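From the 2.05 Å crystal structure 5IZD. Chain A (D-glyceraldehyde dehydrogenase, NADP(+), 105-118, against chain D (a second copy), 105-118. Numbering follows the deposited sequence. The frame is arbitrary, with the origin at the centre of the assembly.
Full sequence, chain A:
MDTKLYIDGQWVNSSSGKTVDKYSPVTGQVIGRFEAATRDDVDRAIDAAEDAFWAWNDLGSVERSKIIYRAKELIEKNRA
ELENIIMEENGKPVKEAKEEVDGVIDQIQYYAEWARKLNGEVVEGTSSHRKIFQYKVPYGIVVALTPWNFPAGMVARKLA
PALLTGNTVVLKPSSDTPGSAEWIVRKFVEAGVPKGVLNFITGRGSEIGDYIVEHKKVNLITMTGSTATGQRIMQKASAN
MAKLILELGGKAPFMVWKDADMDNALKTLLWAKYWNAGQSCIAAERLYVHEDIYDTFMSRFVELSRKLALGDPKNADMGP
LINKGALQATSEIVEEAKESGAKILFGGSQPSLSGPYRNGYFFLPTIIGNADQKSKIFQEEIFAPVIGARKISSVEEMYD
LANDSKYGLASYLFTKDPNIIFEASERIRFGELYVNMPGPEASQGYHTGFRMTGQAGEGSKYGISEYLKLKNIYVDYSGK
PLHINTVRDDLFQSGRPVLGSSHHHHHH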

# COMPACT_ATOMS: atom_id res chain seq x y z
N ILE A 105 -10.66 23.03 10.11
CA ILE A 105 -9.94 22.51 11.28
C ILE A 105 -9.75 21.01 11.12
O ILE A 105 -8.61 20.56 11.22
CB ILE A 105 -10.66 22.86 12.63
CG1 ILE A 105 -10.59 24.38 12.90
CG2 ILE A 105 -10.09 22.07 13.81
CD1 ILE A 105 -11.69 24.91 13.81
N ASP A 106 -10.77 20.27 10.76
CA ASP A 106 -10.63 18.85 10.52
C ASP A 106 -9.67 18.51 9.38
O ASP A 106 -8.95 17.57 9.48
CB ASP A 106 -11.98 18.21 10.23
CG ASP A 106 -11.88 16.68 9.99
OD1 ASP A 106 -11.70 15.95 10.93
OD2 ASP A 106 -11.99 16.21 8.87
N GLN A 107 -9.64 19.29 8.32
CA GLN A 107 -8.85 18.98 7.18
C GLN A 107 -7.39 19.25 7.43
O GLN A 107 -6.51 18.47 7.04
CB GLN A 107 -9.29 19.78 5.96
CG GLN A 107 -10.51 19.24 5.26
CD GLN A 107 -10.81 20.12 4.05
OE1 GLN A 107 -10.50 19.75 2.92
NE2 GLN A 107 -11.32 21.33 4.30
N ILE A 108 -7.12 20.40 8.03
CA ILE A 108 -5.76 20.74 8.36
C ILE A 108 -5.16 19.67 9.33
O ILE A 108 -4.01 19.24 9.14
CB ILE A 108 -5.64 22.13 8.95
CG1 ILE A 108 -5.89 23.19 7.86
CG2 ILE A 108 -4.25 22.32 9.51
CD1 ILE A 108 -6.11 24.59 8.43
N GLN A 109 -5.92 19.24 10.34
CA GLN A 109 -5.48 18.14 11.21
C GLN A 109 -5.16 16.87 10.41
O GLN A 109 -4.06 16.35 10.49
CB GLN A 109 -6.54 17.82 12.24
CG GLN A 109 -6.16 16.68 13.16
CD GLN A 109 -5.02 17.01 14.11
OE1 GLN A 109 -4.76 18.15 14.41
NE2 GLN A 109 -4.33 15.98 14.58
N TYR A 110 -6.11 16.45 9.59
CA TYR A 110 -6.02 15.22 8.85
C TYR A 110 -4.79 15.21 7.93
O TYR A 110 -4.04 14.23 7.95
CB TYR A 110 -7.26 14.99 8.03
CG TYR A 110 -7.12 13.81 7.07
CD1 TYR A 110 -7.40 12.48 7.49
CD2 TYR A 110 -6.73 14.02 5.73
CE1 TYR A 110 -7.28 11.42 6.59
CE2 TYR A 110 -6.56 12.95 4.86
CZ TYR A 110 -6.84 11.66 5.30
OH TYR A 110 -6.67 10.65 4.40
N TYR A 111 -4.56 16.29 7.17
CA TYR A 111 -3.43 16.32 6.26
C TYR A 111 -2.09 16.36 6.99
O TYR A 111 -1.12 15.67 6.57
CB TYR A 111 -3.53 17.44 5.23
CG TYR A 111 -4.58 17.19 4.18
CD1 TYR A 111 -4.49 16.12 3.32
CD2 TYR A 111 -5.69 18.01 4.07
CE1 TYR A 111 -5.45 15.86 2.39
CE2 TYR A 111 -6.65 17.79 3.11
CZ TYR A 111 -6.53 16.71 2.26
OH TYR A 111 -7.49 16.42 1.29
N ALA A 112 -2.02 17.14 8.07
CA ALA A 112 -0.82 17.17 8.88
C ALA A 112 -0.50 15.82 9.51
O ALA A 112 0.68 15.48 9.63
CB ALA A 112 -0.90 18.26 9.94
N GLU A 113 -1.51 15.01 9.82
CA GLU A 113 -1.25 13.62 10.36
C GLU A 113 -0.54 12.65 9.42
O GLU A 113 -0.08 11.58 9.86
CB GLU A 113 -2.54 12.98 10.88
CG GLU A 113 -3.18 13.67 12.12
CD GLU A 113 -4.60 13.21 12.41
OE1 GLU A 113 -5.23 12.72 11.46
OE2 GLU A 113 -5.11 13.28 13.56
N TRP A 114 -0.39 13.03 8.17
CA TRP A 114 0.33 12.23 7.20
C TRP A 114 1.85 12.36 7.32
O TRP A 114 2.56 11.75 6.58
CB TRP A 114 -0.13 12.52 5.80
CG TRP A 114 -1.34 11.81 5.43
CD1 TRP A 114 -2.53 12.32 5.24
CD2 TRP A 114 -1.46 10.41 5.17
NE1 TRP A 114 -3.41 11.37 4.88
CE2 TRP A 114 -2.78 10.17 4.84
CE3 TRP A 114 -0.57 9.34 5.19
CZ2 TRP A 114 -3.24 8.91 4.52
CZ3 TRP A 114 -1.04 8.10 4.89
CH2 TRP A 114 -2.35 7.89 4.57
N ALA A 115 2.32 13.16 8.26
CA ALA A 115 3.74 13.32 8.47
C ALA A 115 4.48 11.96 8.66
O ALA A 115 4.03 11.09 9.39
CB ALA A 115 4.00 14.26 9.65
N ARG A 116 5.60 11.82 7.97
CA ARG A 116 6.45 10.63 7.98
C ARG A 116 5.71 9.29 7.76
O ARG A 116 6.08 8.28 8.29
CB ARG A 116 7.40 10.60 9.18
CG ARG A 116 6.75 10.54 10.53
CD ARG A 116 7.76 10.68 11.66
NE ARG A 116 7.09 11.00 12.89
CZ ARG A 116 7.52 10.76 14.11
NH1 ARG A 116 8.67 10.15 14.33
NH2 ARG A 116 6.79 11.14 15.12
N LYS A 117 4.67 9.34 6.96
CA LYS A 117 3.86 8.18 6.64
C LYS A 117 3.64 7.95 5.15
O LYS A 117 3.06 6.98 4.79
CB LYS A 117 2.51 8.27 7.34
CG LYS A 117 2.54 8.09 8.83
CD LYS A 117 1.17 8.33 9.40
CE LYS A 117 1.17 8.73 10.86
NZ LYS A 117 1.87 10.00 11.09
N LEU A 118 4.08 8.85 4.29
CA LEU A 118 3.90 8.70 2.85
C LEU A 118 5.20 8.14 2.28
O LEU A 118 6.01 8.83 1.72
CB LEU A 118 3.53 10.02 2.20
CG LEU A 118 2.14 10.54 2.60
CD1 LEU A 118 1.95 11.97 2.15
CD2 LEU A 118 1.04 9.66 2.08
N ILE D 105 6.23 11.38 24.26
CA ILE D 105 5.44 12.40 23.55
C ILE D 105 5.39 12.14 22.02
O ILE D 105 4.31 12.11 21.45
CB ILE D 105 5.97 13.82 23.91
CG1 ILE D 105 5.70 14.11 25.40
CG2 ILE D 105 5.33 14.94 23.04
CD1 ILE D 105 6.64 15.13 26.01
N ASP D 106 6.54 11.95 21.38
CA ASP D 106 6.67 11.72 19.93
C ASP D 106 5.92 10.48 19.50
O ASP D 106 5.26 10.49 18.47
CB ASP D 106 8.14 11.51 19.59
CG ASP D 106 8.36 11.12 18.13
OD1 ASP D 106 8.23 12.03 17.29
OD2 ASP D 106 8.70 9.93 17.81
N GLN D 107 6.07 9.39 20.24
CA GLN D 107 5.38 8.15 19.92
C GLN D 107 3.85 8.26 20.07
O GLN D 107 3.08 7.79 19.21
CB GLN D 107 5.88 7.02 20.84
CG GLN D 107 7.31 6.57 20.56
CD GLN D 107 7.68 5.41 21.47
OE1 GLN D 107 7.63 4.23 21.06
NE2 GLN D 107 8.04 5.73 22.71
N ILE D 108 3.40 8.82 21.18
CA ILE D 108 1.94 9.03 21.34
C ILE D 108 1.38 9.87 20.15
O ILE D 108 0.34 9.49 19.56
CB ILE D 108 1.58 9.65 22.71
CG1 ILE D 108 1.80 8.61 23.84
CG2 ILE D 108 0.11 10.05 22.73
CD1 ILE D 108 1.72 9.23 25.23
N GLN D 109 2.10 10.93 19.77
CA GLN D 109 1.76 11.71 18.62
C GLN D 109 1.73 10.89 17.36
O GLN D 109 0.72 10.91 16.67
CB GLN D 109 2.71 12.93 18.45
CG GLN D 109 2.39 13.88 17.28
CD GLN D 109 1.02 14.59 17.38
OE1 GLN D 109 0.50 14.86 18.48
NE2 GLN D 109 0.42 14.86 16.22
N TYR D 110 2.80 10.13 17.09
CA TYR D 110 2.91 9.38 15.88
C TYR D 110 1.79 8.37 15.74
O TYR D 110 1.16 8.31 14.68
CB TYR D 110 4.27 8.64 15.84
CG TYR D 110 4.40 7.71 14.66
CD1 TYR D 110 4.77 8.20 13.40
CD2 TYR D 110 4.17 6.35 14.79
CE1 TYR D 110 4.87 7.36 12.31
CE2 TYR D 110 4.28 5.49 13.70
CZ TYR D 110 4.65 5.99 12.46
OH TYR D 110 4.73 5.11 11.38
N TYR D 111 1.53 7.59 16.79
CA TYR D 111 0.52 6.60 16.70
C TYR D 111 -0.90 7.19 16.53
O TYR D 111 -1.69 6.63 15.74
CB TYR D 111 0.58 5.60 17.86
CG TYR D 111 1.80 4.69 17.79
CD1 TYR D 111 1.93 3.76 16.76
CD2 TYR D 111 2.82 4.77 18.73
CE1 TYR D 111 3.02 2.91 16.69
CE2 TYR D 111 3.93 3.95 18.67
CZ TYR D 111 4.03 3.01 17.65
OH TYR D 111 5.11 2.14 17.56
N ALA D 112 -1.23 8.23 17.29
CA ALA D 112 -2.53 8.88 17.19
C ALA D 112 -2.77 9.42 15.76
O ALA D 112 -3.91 9.41 15.31
CB ALA D 112 -2.64 10.03 18.19
N GLU D 113 -1.73 9.92 15.10
CA GLU D 113 -1.81 10.39 13.68
C GLU D 113 -2.27 9.32 12.68
O GLU D 113 -2.67 9.64 11.59
CB GLU D 113 -0.49 10.95 13.21
CG GLU D 113 -0.10 12.28 13.83
CD GLU D 113 1.32 12.73 13.54
OE1 GLU D 113 2.19 11.87 13.17
OE2 GLU D 113 1.60 13.95 13.69
N TRP D 114 -2.21 8.06 13.05
CA TRP D 114 -2.73 7.00 12.20
C TRP D 114 -4.28 6.98 12.15
O TRP D 114 -4.85 6.15 11.40
CB TRP D 114 -2.15 5.65 12.60
CG TRP D 114 -0.80 5.42 11.96
CD1 TRP D 114 0.43 5.41 12.57
CD2 TRP D 114 -0.55 5.16 10.59
NE1 TRP D 114 1.44 5.20 11.65
CE2 TRP D 114 0.86 5.04 10.42
CE3 TRP D 114 -1.37 5.06 9.47
CZ2 TRP D 114 1.45 4.80 9.18
CZ3 TRP D 114 -0.77 4.86 8.23
CH2 TRP D 114 0.63 4.71 8.10
N ALA D 115 -4.97 7.88 12.88
CA ALA D 115 -6.43 7.90 12.79
C ALA D 115 -6.98 7.97 11.32
O ALA D 115 -6.49 8.74 10.50
CB ALA D 115 -7.00 9.01 13.62
N ARG D 116 -7.96 7.08 11.01
CA ARG D 116 -8.67 6.95 9.70
C ARG D 116 -7.77 6.79 8.47
O ARG D 116 -8.12 7.15 7.35
CB ARG D 116 -9.67 8.12 9.51
CG ARG D 116 -9.21 9.50 9.72
CD ARG D 116 -10.35 10.48 9.47
NE ARG D 116 -10.00 11.82 9.95
CZ ARG D 116 -10.58 12.95 9.59
NH1 ARG D 116 -11.63 13.00 8.76
NH2 ARG D 116 -10.15 14.08 10.12
N LYS D 117 -6.60 6.22 8.70
CA LYS D 117 -5.65 6.00 7.64
C LYS D 117 -5.23 4.54 7.48
O LYS D 117 -4.54 4.23 6.55
CB LYS D 117 -4.43 6.86 7.90
CG LYS D 117 -4.67 8.31 7.76
CD LYS D 117 -3.46 9.11 8.16
CE LYS D 117 -3.82 10.58 8.42
NZ LYS D 117 -4.56 10.71 9.74
N LEU D 118 -5.62 3.66 8.38
CA LEU D 118 -5.22 2.25 8.30
C LEU D 118 -6.33 1.49 7.61
O LEU D 118 -7.12 0.82 8.25
CB LEU D 118 -4.93 1.72 9.71
CG LEU D 118 -3.69 2.29 10.40
CD1 LEU D 118 -3.58 1.80 11.83
CD2 LEU D 118 -2.43 1.93 9.65
O HOH W 1 -7.33 8.32 5.10
O HOH W 2 -8.05 12.46 11.89
O HOH W 3 5.56 5.80 9.23
O HOH W 4 10.79 8.61 16.15
O HOH W 5 4.81 12.34 13.27

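The two stretches are copies of one segment, and they meet at E113, where the CA atoms of E113(A) and E113(D) lie 4.7 Å apart. Each stretch enters as a helix and continues through a type I turn from A112 to A115. Together they bury 826 Å². Nearly every contact occurs twice, once in each direction.

K117(A) and K117(D) each have the largest area covered in their stretch. K117(D) NZ donates to E113(A) OE1 at 2.7 Å, and K117(A) NZ donates to E113(D) OE1 at 2.8 Å, in salt bridges. The ammonium also bonds within its own chain: K117(A) NZ lies 2.8 Å from E113(A) O and 3.0 Å from A115(A) O. In chain D the same bonds, K117(D) NZ to E113(D) O and to A115(D) O, are both 2.9 Å. Each buried ammonium thus has three acceptors, one charged and two backbone carbonyls.

The lysine chain is long enough to reach these acceptors while its methylenes pack on tryptophan. K117(D) CD sits over the six-membered ring of W114(A), 3.6 Å from its centroid, and K117(A) CD sits likewise over W114(D). These are CH-pi contacts. The indole nitrogen is engaged within its own chain, through weak hydrogen bonds from W114(A) NE1 to Y110(A) OH (3.4 Å) and from W114(D) NE1 to Y110(D) OH (3.3 Å).

E113 OE2 accepts from glutamine one helical turn earlier: Q109(A) NE2 to E113(A) OE2 is 3.0 Å, and Q109(D) NE2 to E113(D) OE2 is 2.9 Å. Its OE1 takes the lysine and a water. Water 2 donates to E113(A) OE1 (2.9 Å) and accepts from R116(D) NE (2.8 Å). Water 5 links E113(D) OE1 and R116(A) NE, at 2.7 Å from each.

R116 reaches out to the partly exposed D106. R116(D) NH2 bonds D106(A) OD2 at 3.1 Å and, weakly despite the short 2.6 Å, OD1 of the same aspartate; R116(D) NH1 bonds D106(A) OD2 at 3.2 Å. The reverse salt bridge is looser. R116(A) NH2 to D106(D) OD1 is 2.8 Å, but R116(A) NH1 to D106(D) OD2 is 3.5 Å and weak. Water 4 also bridges that pair: it donates to D106(D) OD2 at 3.0 Å and accepts weakly from R116(A) NH1 at 3.2 Å.

Y110 packs against one guanidinium face of the opposing R116. Its hydroxyl reaches the same arginine's carbonyl through water. Water 1 lies 2.5 Å from Y110(A) OH and donates to R116(D) O at 2.7 Å. Water 3 does the same between Y110(D) OH (2.4 Å) and R116(A) O (2.7 Å).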